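Local coordinates for protein streptomycin 3''-adenylyltransferase (Enterococcus faecalis, PDB 6SXJ) that confers resistance to spectinomycin, though not to streptomycin, by transferring AMP from ATP to the 9-hydroxyl of the drug with release of diphosphate, at residues L134-K138 against L154-F159; W98-Q104 against L130-L134; D46-V52 against Y84-I90. All coordinates share one frame; numbering follows the deposited sequence.

Contact 1. Residues L134-K138 against L154-F159; sequences LYQAK and LPDIPF
The rings of Tyr135 and Phe159 form an offset edge-to-face pair, with the edge of Phe159 directed at the face of Tyr135. Their planes stand at 60° and their centroids are 5.7 Å apart. Phe159 CD2 makes the closest approach, 3.6 Å from Tyr135 OH, while Tyr135 CE1 lies in the plane of the Phe159 ring at its edge. The carbonyl oxygen of Ile157 sits at the edge of the Tyr135 ring, near its plane. Helix 130-139 is here flanked by the loop that leads into helix 159-173, whose N-cap is Pro158; this loop falls within the C-terminal family region of aminoglycoside adenylyltransferases. Inward from the rings, Ile157 CD1 reaches Leu134 CB at 3.6 Å. Leu134 CD2 and Leu154 CD1 meet at 4.1 Å, the two leucines crossing at about a right angle. Lys138 runs past Leu154 in the opposite direction. With CG anti to the backbone N (chi1 -165°), its chain stays extended until Lys138 CE lies 3.5 Å from Pro155 O. A bend at chi4 (-78°) then carries Lys138 NZ to Asp156 OD1 in a long salt bridge of 3.8 Å.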
loop_
_atom_site.group_PDB
_atom_site.type_symbol
_atom_site.label_atom_id
_atom_site.label_comp_id
_atom_site.label_asym_id
_atom_site.label_seq_id
_atom_site.Cartn_x
_atom_site.Cartn_y
_atom_site.Cartn_z
ATOM N N LEU A 134 1.569 7.187 5.182
ATOM C CA LEU A 134 1.697 8.622 5.414
ATOM C C LEU A 134 3.160 9.026 5.521
ATOM O O LEU A 134 3.550 10.105 5.060
ATOM C CB LEU A 134 0.931 9.019 6.675
ATOM C CG LEU A 134 -0.571 8.730 6.679
ATOM C CD1 LEU A 134 -1.198 9.137 8.007
ATOM C CD2 LEU A 134 -1.250 9.447 5.524
ATOM N N TYR A 135 3.987 8.174 6.124
ATOM C CA TYR A 135 5.420 8.451 6.160
ATOM C C TYR A 135 6.003 8.438 4.753
ATOM O O TYR A 135 6.744 9.348 4.365
ATOM C CB TYR A 135 6.127 7.428 7.049
ATOM C CG TYR A 135 7.616 7.631 7.149
ATOM C CD1 TYR A 135 8.159 8.479 8.106
ATOM C CD2 TYR A 135 8.484 6.969 6.287
ATOM C CE1 TYR A 135 9.527 8.668 8.195
ATOM C CE2 TYR A 135 9.847 7.148 6.373
ATOM C CZ TYR A 135 10.364 7.999 7.326
ATOM O OH TYR A 135 11.726 8.174 7.411
ATOM N N GLN A 136 5.672 7.407 3.974
ATOM C CA GLN A 136 6.122 7.333 2.589
ATOM C C GLN A 136 5.617 8.528 1.790
ATOM O O GLN A 136 6.398 9.257 1.174
ATOM C CB GLN A 136 5.638 6.022 1.970
ATOM C CG GLN A 136 6.029 5.808 0.525
ATOM C CD GLN A 136 5.753 4.389 0.051
ATOM O OE1 GLN A 136 4.935 3.679 0.628
ATOM N NE2 GLN A 136 6.443 3.973 -1.003
ATOM N N ALA A 137 4.299 8.741 1.796
ATOM C CA ALA A 137 3.716 9.825 1.013
ATOM C C ALA A 137 4.280 11.179 1.427
ATOM O O ALA A 137 4.579 12.022 0.573
ATOM C CB ALA A 137 2.195 9.812 1.163
ATOM N N LYS A 138 4.429 11.408 2.735
ATOM C CA LYS A 138 4.901 12.703 3.214
ATOM C C LYS A 138 6.289 13.028 2.679
ATOM O O LYS A 138 6.605 14.201 2.447
ATOM C CB LYS A 138 4.901 12.726 4.744
ATOM C CG LYS A 138 5.032 14.113 5.350
ATOM C CD LYS A 138 4.434 14.181 6.754
ATOM C CE LYS A 138 4.715 15.529 7.415
ATOM N NZ LYS A 138 6.109 15.618 7.942
ATOM N N LEU A 154 -0.317 17.322 7.303
ATOM C CA LEU A 154 0.006 16.201 8.166
ATOM C C LEU A 154 1.021 16.624 9.222
ATOM O O LEU A 154 2.000 17.306 8.898
ATOM C CB LEU A 154 0.585 15.033 7.357
ATOM C CG LEU A 154 -0.359 14.162 6.530
ATOM C CD1 LEU A 154 0.482 13.179 5.720
ATOM C CD2 LEU A 154 -1.350 13.439 7.403
ATOM N N PRO A 155 0.825 16.224 10.480
ATOM C CA PRO A 155 1.841 16.507 11.502
ATOM C C PRO A 155 3.112 15.713 11.249
ATOM O O PRO A 155 3.138 14.750 10.480
ATOM C CB PRO A 155 1.167 16.069 12.808
ATOM C CG PRO A 155 0.215 14.972 12.384
ATOM C CD PRO A 155 -0.269 15.377 11.001
ATOM N N ASP A 156 4.185 16.134 11.915
ATOM C CA ASP A 156 5.401 15.333 11.919
ATOM C C ASP A 156 5.072 13.948 12.456
ATOM O O ASP A 156 4.383 13.813 13.471
ATOM C CB ASP A 156 6.480 16.005 12.766
ATOM C CG ASP A 156 6.885 17.366 12.220
ATOM O OD1 ASP A 156 6.416 17.738 11.117
ATOM O OD2 ASP A 156 7.674 18.065 12.892
ATOM N N ILE A 157 5.520 12.918 11.756
ATOM C CA ILE A 157 5.251 11.541 12.160
ATOM C C ILE A 157 6.562 10.952 12.686
ATOM O O ILE A 157 7.515 10.790 11.909
ATOM C CB ILE A 157 4.685 10.704 11.011
ATOM C CG1 ILE A 157 3.480 11.409 10.388
ATOM C CG2 ILE A 157 4.277 9.323 11.523
ATOM C CD1 ILE A 157 2.929 10.711 9.158
ATOM N N PRO A 158 6.660 10.627 13.972
ATOM C CA PRO A 158 7.916 10.072 14.493
ATOM C C PRO A 158 8.248 8.759 13.802
ATOM O O PRO A 158 7.391 7.885 13.649
ATOM C CB PRO A 158 7.627 9.871 15.986
ATOM C CG PRO A 158 6.141 9.694 16.061
ATOM C CD PRO A 158 5.577 10.583 14.974
ATOM N N PHE A 159 9.501 8.627 13.373
ATOM C CA PHE A 159 9.920 7.370 12.775
ATOM C C PHE A 159 9.784 6.208 13.748
ATOM O O PHE A 159 9.666 5.056 13.314
ATOM C CB PHE A 159 11.357 7.468 12.289
ATOM C CG PHE A 159 11.841 6.230 11.607
ATOM C CD1 PHE A 159 12.610 5.309 12.289
ATOM C CD2 PHE A 159 11.528 5.987 10.281
ATOM C CE1 PHE A 159 13.063 4.169 11.662
ATOM C CE2 PHE A 159 11.979 4.847 9.647
ATOM C CZ PHE A 159 12.748 3.936 10.338
#

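Contact 2. Residues W98-Q104 against L130-L134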
loop_
_atom_site.group_PDB
_atom_site.type_symbol
_atom_site.label_atom_id
_atom_site.label_comp_id
_atom_site.label_asym_id
_atom_site.label_seq_id
_atom_site.Cartn_x
_atom_site.Cartn_y
_atom_site.Cartn_z
ATOM N N TRP A 98 -0.929 13.661 16.515
ATOM C CA TRP A 98 -0.571 12.401 15.878
ATOM C C TRP A 98 -0.693 11.254 16.874
ATOM O O TRP A 98 -0.275 11.364 18.031
ATOM C CB TRP A 98 0.850 12.450 15.322
ATOM C CG TRP A 98 1.296 11.105 14.828
ATOM C CD1 TRP A 98 2.225 10.288 15.400
ATOM C CD2 TRP A 98 0.805 10.408 13.677
ATOM N NE1 TRP A 98 2.354 9.132 14.672
ATOM C CE2 TRP A 98 1.486 9.178 13.610
ATOM C CE3 TRP A 98 -0.147 10.703 12.696
ATOM C CZ2 TRP A 98 1.261 8.251 12.590
ATOM C CZ3 TRP A 98 -0.374 9.779 11.689
ATOM C CH2 TRP A 98 0.327 8.568 11.646
ATOM N N ASN A 99 -1.279 10.148 16.422
ATOM C CA ASN A 99 -1.450 8.975 17.276
ATOM C C ASN A 99 -1.335 7.723 16.424
ATOM O O ASN A 99 -2.084 7.564 15.454
ATOM C CB ASN A 99 -2.801 9.003 17.994
ATOM C CG ASN A 99 -3.082 7.717 18.756
ATOM O OD1 ASN A 99 -3.672 6.776 18.220
ATOM N ND2 ASN A 99 -2.654 7.671 20.012
ATOM N N HIS A 100 -0.415 6.842 16.787
ATOM C CA HIS A 100 -0.317 5.551 16.118
ATOM C C HIS A 100 -1.109 4.503 16.896
ATOM O O HIS A 100 -0.935 4.386 18.117
ATOM C CB HIS A 100 1.132 5.114 16.001
ATOM C CG HIS A 100 1.299 3.749 15.416
ATOM N ND1 HIS A 100 1.177 3.496 14.066
ATOM C CD2 HIS A 100 1.565 2.557 15.998
ATOM C CE1 HIS A 100 1.365 2.210 13.843
ATOM N NE2 HIS A 100 1.605 1.617 14.999
ATOM N N PRO A 101 -1.983 3.721 16.239
ATOM C CA PRO A 101 -2.275 3.719 14.796
ATOM C C PRO A 101 -3.264 4.810 14.385
ATOM O O PRO A 101 -4.119 5.178 15.184
ATOM C CB PRO A 101 -2.866 2.326 14.568
ATOM C CG PRO A 101 -3.543 1.995 15.859
ATOM C CD PRO A 101 -2.806 2.739 16.967
ATOM N N PRO A 102 -3.147 5.326 13.161
ATOM C CA PRO A 102 -3.976 6.468 12.764
ATOM C C PRO A 102 -5.357 6.048 12.278
ATOM O O PRO A 102 -5.619 4.890 11.949
ATOM C CB PRO A 102 -3.165 7.117 11.635
ATOM C CG PRO A 102 -2.394 5.977 11.031
ATOM C CD PRO A 102 -2.162 4.959 12.123
ATOM N N LYS A 103 -6.247 7.035 12.241
ATOM C CA LYS A 103 -7.601 6.822 11.761
ATOM C C LYS A 103 -7.665 6.915 10.239
ATOM O O LYS A 103 -7.055 7.793 9.620
ATOM C CB LYS A 103 -8.549 7.841 12.393
ATOM C CG LYS A 103 -8.833 7.608 13.891
ATOM C CD LYS A 103 -9.398 8.880 14.534
ATOM C CE LYS A 103 -9.009 9.014 16.005
ATOM N NZ LYS A 103 -8.647 10.422 16.370
ATOM N N GLN A 104 -8.427 5.997 9.650
ATOM C CA GLN A 104 -8.584 5.848 8.213
ATOM C C GLN A 104 -10.072 5.887 7.900
ATOM O O GLN A 104 -10.837 5.073 8.423
ATOM C CB GLN A 104 -7.960 4.529 7.741
ATOM C CG GLN A 104 -8.276 4.153 6.297
ATOM C CD GLN A 104 -7.626 2.844 5.884
ATOM O OE1 GLN A 104 -6.401 2.753 5.776
ATOM N NE2 GLN A 104 -8.441 1.822 5.657
ATOM N N LEU A 130 -1.168 2.379 7.741
ATOM C CA LEU A 130 -1.280 3.730 7.209
ATOM C C LEU A 130 -0.184 4.642 7.740
ATOM O O LEU A 130 0.145 5.647 7.100
ATOM C CB LEU A 130 -2.660 4.299 7.541
ATOM C CG LEU A 130 -2.938 5.735 7.106
ATOM C CD1 LEU A 130 -2.893 5.890 5.594
ATOM C CD2 LEU A 130 -4.290 6.161 7.652
ATOM N N THR A 131 0.398 4.315 8.891
ATOM C CA THR A 131 1.514 5.116 9.381
ATOM C C THR A 131 2.713 5.030 8.444
ATOM O O THR A 131 3.468 5.997 8.307
ATOM C CB THR A 131 1.909 4.671 10.793
ATOM O OG1 THR A 131 0.895 5.082 11.716
ATOM C CG2 THR A 131 3.242 5.292 11.199
ATOM N N ILE A 132 2.925 3.875 7.819
ATOM C CA ILE A 132 4.021 3.735 6.866
ATOM C C ILE A 132 3.684 4.437 5.561
ATOM O O ILE A 132 4.574 4.981 4.892
ATOM C CB ILE A 132 4.314 2.244 6.641
ATOM C CG1 ILE A 132 4.446 1.522 7.985
ATOM C CG2 ILE A 132 5.579 2.058 5.832
ATOM C CD1 ILE A 132 4.428 0.011 7.866
ATOM N N MET A 133 2.406 4.437 5.181
ATOM C CA MET A 133 1.981 5.119 3.968
ATOM C C MET A 133 2.134 6.624 4.114
ATOM O O MET A 133 2.760 7.280 3.272
ATOM C CB MET A 133 0.531 4.751 3.656
ATOM C CG MET A 133 0.258 3.262 3.696
ATOM S SD MET A 133 -1.472 2.840 3.464
ATOM C CE MET A 133 -1.979 4.040 2.226
ATOM N N LEU A 134 1.569 7.187 5.182
ATOM C CA LEU A 134 1.697 8.622 5.414
ATOM C C LEU A 134 3.160 9.026 5.521
ATOM O O LEU A 134 3.550 10.105 5.060
ATOM C CB LEU A 134 0.931 9.019 6.675
ATOM C CG LEU A 134 -0.571 8.730 6.679
ATOM C CD1 LEU A 134 -1.198 9.137 8.007
ATOM C CD2 LEU A 134 -1.250 9.447 5.524
#
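Thr131 faces His100, Trp98 and Pro102 together, and its short side chain touches all three through a few atoms. Thr131 CB lies 3.6 Å from His100 ND1. Beyond it the chain forks: the first torsion (chi1 -71°) sets OG1 anti to the carbonyl carbon and CG2 anti to the backbone N. Thr131 OG1 shares a hydrogen bond of 2.8 Å with His100 ND1, nearly straight at 162°, in which either atom could be the donor. The hydroxyl lies at the edge of the imidazole, in its plane, while Pro101, which follows a cis peptide bond, lays CB over one face of the same ring. Pro102 CD also presses on Thr131 OG1, at 3.1 Å, and Trp98 CZ2 brings the indole edge to within 3.3 Å of it. The other branch, Thr131 CG2, rests 3.8 Å from that same Trp98 CZ2. Along the indole edge, Trp98 CZ3 touches Leu134 CD1 at 3.8 Å, while Trp98 NE1 is hydrogen-bonded to Asp161. One turn back from Leu134, Leu130 CD2 packs on Pro102 CG at 3.9 Å and on Gln104 CB. The contact thus places the start of helix 130-139 against the connection running into strand 103-108, with Leu130 and Leu134 packing on Ile90 of strand 85-91, and His100 touching helix 159-173.

Contact 3. Residues D46-V52 against Y84-I90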
loop_
_atom_site.group_PDB
_atom_site.type_symbol
_atom_site.label_atom_id
_atom_site.label_comp_id
_atom_site.label_asym_id
_atom_site.label_seq_id
_atom_site.Cartn_x
_atom_site.Cartn_y
_atom_site.Cartn_z
ATOM N N ASP A 46 1.314 -0.074 -9.547
ATOM C CA ASP A 46 0.009 0.347 -9.078
ATOM C C ASP A 46 -0.108 1.869 -9.112
ATOM O O ASP A 46 0.882 2.599 -9.028
ATOM C CB ASP A 46 -0.240 -0.107 -7.640
ATOM C CG ASP A 46 -0.350 -1.612 -7.495
ATOM O OD1 ASP A 46 -0.314 -2.333 -8.513
ATOM O OD2 ASP A 46 -0.482 -2.063 -6.339
ATOM N N LEU A 47 -1.351 2.337 -9.191
ATOM C CA LEU A 47 -1.696 3.734 -8.970
ATOM C C LEU A 47 -2.187 3.889 -7.531
ATOM O O LEU A 47 -3.298 3.461 -7.202
ATOM C CB LEU A 47 -2.772 4.179 -9.955
ATOM C CG LEU A 47 -2.442 4.210 -11.453
ATOM C CD1 LEU A 47 -3.700 4.563 -12.224
ATOM C CD2 LEU A 47 -1.335 5.215 -11.700
ATOM N N ASP A 48 -1.374 4.531 -6.692
ATOM C CA ASP A 48 -1.644 4.681 -5.266
ATOM C C ASP A 48 -2.042 6.123 -4.985
ATOM O O ASP A 48 -1.254 7.045 -5.223
ATOM C CB ASP A 48 -0.417 4.306 -4.434
ATOM C CG ASP A 48 -0.004 2.854 -4.608
ATOM O OD1 ASP A 48 -0.754 1.969 -4.148
ATOM O OD2 ASP A 48 1.079 2.598 -5.189
ATOM N N PHE A 49 -3.243 6.314 -4.443
ATOM C CA PHE A 49 -3.770 7.642 -4.176
ATOM C C PHE A 49 -3.985 7.837 -2.682
ATOM O O PHE A 49 -4.574 6.976 -2.015
ATOM C CB PHE A 49 -5.094 7.868 -4.909
ATOM C CG PHE A 49 -4.982 7.834 -6.394
ATOM C CD1 PHE A 49 -5.167 6.654 -7.093
ATOM C CD2 PHE A 49 -4.726 8.991 -7.102
ATOM C CE1 PHE A 49 -5.098 6.627 -8.457
ATOM C CE2 PHE A 49 -4.635 8.966 -8.464
ATOM C CZ PHE A 49 -4.816 7.782 -9.150
ATOM N N LEU A 50 -3.530 8.979 -2.172
ATOM C CA LEU A 50 -3.893 9.462 -0.847
ATOM C C LEU A 50 -4.772 10.692 -1.014
ATOM O O LEU A 50 -4.398 11.637 -1.726
ATOM C CB LEU A 50 -2.660 9.804 -0.011
ATOM C CG LEU A 50 -2.925 10.183 1.446
ATOM C CD1 LEU A 50 -3.369 8.971 2.224
ATOM C CD2 LEU A 50 -1.677 10.774 2.054
ATOM N N VAL A 51 -5.944 10.667 -0.384
ATOM C CA VAL A 51 -6.930 11.736 -0.491
ATOM C C VAL A 51 -7.220 12.263 0.905
ATOM O O VAL A 51 -7.383 11.486 1.855
ATOM C CB VAL A 51 -8.222 11.240 -1.170
ATOM C CG1 VAL A 51 -9.275 12.343 -1.194
ATOM C CG2 VAL A 51 -7.934 10.739 -2.571
ATOM N N VAL A 52 -7.288 13.582 1.033
ATOM C CA VAL A 52 -7.515 14.238 2.313
ATOM C C VAL A 52 -8.801 15.043 2.226
ATOM O O VAL A 52 -9.012 15.787 1.260
ATOM C CB VAL A 52 -6.337 15.143 2.710
ATOM C CG1 VAL A 52 -6.598 15.779 4.071
ATOM C CG2 VAL A 52 -5.044 14.346 2.731
ATOM N N TYR A 84 -3.785 -1.588 -11.077
ATOM C CA TYR A 84 -4.566 -1.578 -9.847
ATOM C C TYR A 84 -4.648 -0.154 -9.318
ATOM O O TYR A 84 -3.646 0.566 -9.289
ATOM C CB TYR A 84 -3.929 -2.469 -8.779
ATOM C CG TYR A 84 -4.012 -3.951 -9.038
ATOM C CD1 TYR A 84 -5.237 -4.595 -9.151
ATOM C CD2 TYR A 84 -2.859 -4.710 -9.146
ATOM C CE1 TYR A 84 -5.303 -5.950 -9.379
ATOM C CE2 TYR A 84 -2.914 -6.057 -9.376
ATOM C CZ TYR A 84 -4.136 -6.680 -9.488
ATOM O OH TYR A 84 -4.180 -8.042 -9.713
ATOM N N ILE A 85 -5.836 0.253 -8.894
ATOM C CA ILE A 85 -6.018 1.493 -8.147
ATOM C C ILE A 85 -6.165 1.156 -6.664
ATOM O O ILE A 85 -6.999 0.332 -6.284
ATOM C CB ILE A 85 -7.241 2.273 -8.649
ATOM C CG1 ILE A 85 -6.993 2.799 -10.077
ATOM C CG2 ILE A 85 -7.544 3.444 -7.728
ATOM C CD1 ILE A 85 -8.214 3.360 -10.690
ATOM N N GLU A 86 -5.359 1.808 -5.833
ATOM C CA GLU A 86 -5.487 1.775 -4.387
ATOM C C GLU A 86 -5.672 3.212 -3.934
ATOM O O GLU A 86 -4.885 4.085 -4.314
ATOM C CB GLU A 86 -4.246 1.151 -3.758
ATOM C CG GLU A 86 -4.482 0.373 -2.492
ATOM C CD GLU A 86 -3.247 -0.413 -2.114
ATOM O OE1 GLU A 86 -2.919 -1.392 -2.825
ATOM O OE2 GLU A 86 -2.582 -0.028 -1.135
ATOM N N LEU A 87 -6.723 3.465 -3.163
ATOM C CA LEU A 87 -7.045 4.822 -2.746
ATOM C C LEU A 87 -7.460 4.836 -1.285
ATOM O O LEU A 87 -8.403 4.140 -0.907
ATOM C CB LEU A 87 -8.173 5.411 -3.599
ATOM C CG LEU A 87 -8.507 6.884 -3.354
ATOM C CD1 LEU A 87 -8.754 7.602 -4.695
ATOM C CD2 LEU A 87 -9.715 7.019 -2.475
ATOM N N THR A 88 -6.792 5.677 -0.494
ATOM C CA THR A 88 -7.069 5.861 0.923
ATOM C C THR A 88 -7.515 7.293 1.176
ATOM O O THR A 88 -6.966 8.235 0.594
ATOM C CB THR A 88 -5.830 5.569 1.778
ATOM O OG1 THR A 88 -5.405 4.221 1.562
ATOM C CG2 THR A 88 -6.136 5.784 3.248
ATOM N N ILE A 89 -8.491 7.454 2.063
ATOM C CA ILE A 89 -9.013 8.758 2.448
ATOM C C ILE A 89 -8.755 8.952 3.935
ATOM O O ILE A 89 -9.103 8.087 4.751
ATOM C CB ILE A 89 -10.518 8.882 2.138
ATOM C CG1 ILE A 89 -10.781 8.578 0.661
ATOM C CG2 ILE A 89 -11.022 10.264 2.518
ATOM C CD1 ILE A 89 -12.224 8.727 0.243
ATOM N N ILE A 90 -8.150 10.082 4.283
ATOM C CA ILE A 90 -7.987 10.486 5.670
ATOM C C ILE A 90 -8.652 11.839 5.872
ATOM O O ILE A 90 -8.761 12.651 4.943
ATOM C CB ILE A 90 -6.502 10.551 6.088
ATOM C CG1 ILE A 90 -5.704 11.396 5.087
ATOM C CG2 ILE A 90 -5.918 9.151 6.203
ATOM C CD1 ILE A 90 -4.309 11.722 5.555
HETATM O O HOH W 1 -1.054 -2.396 -10.998
HETATM O O HOH W 2 -3.694 4.319 -0.919
#
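Leu47 N donates to Tyr84 O at 2.9 Å, the first of six backbone hydrogen bonds that zip the two parallel strands together. Glu86 N then binds Leu47 O, Phe49 N binds Glu86 O, Thr88 N binds Phe49 O, Val51 N binds Thr88 O and Ile90 N binds Val51 O, all between 2.8 and 3.0 Å. The strand axes diverge by only 12°, as befits neighbours in a beta-alpha-beta unit completed by helix 59-69. One water bridges Asp46 OD1 and Tyr84 N; another joins Phe49 O to Thr88 OG1. Asp46 OD1 also lies in the plane of the Tyr84 ring, 3.5 Å from Tyr84 CD2. On the face bearing Phe49, Leu87 CD1 fits between Phe49 CB (3.7 Å) and Val51 CG2 (3.9 Å); helix 8-23 covers this face, touching Leu47, Val51 and Ile85. On the reverse face, Ile90 holds CG1 between its backbone N and carbonyl carbon (chi1 51°), bringing it 3.8 Å from Val52 CG2. Asp48 and Glu86 point the same way, with Asp48 OD1 4.1 Å from Glu86 OE2, and Asp46 OD2 is also near Glu86 OE1. This carboxylate cluster, with the Asp-X-Asp pattern of nucleotidyltransferases, is consistent with a site for the metal ions that accompany ATP.

Overall arrangement
From the N terminus, contact 3 comes first, closing the loop that holds helix 59-69 and pairing two central strands of the mixed sheet. The chain then runs on to contact 2, which closes the excursion through strand 103-108 and helix 113-117 by returning to helix 130-139. Contact 1 opens on that helix, shares Leu134 with contact 2, and closes the next loop, through strand 142-144, at the start of helix 159-173. The three follow in series, none nested or crossed. They nevertheless meet in space: Trp98 packs on Ile157 and Pro158, and Leu134 rests on Leu50 and Ile90, so helix 130-139 joins the sheet to the loop entering helix 159-173.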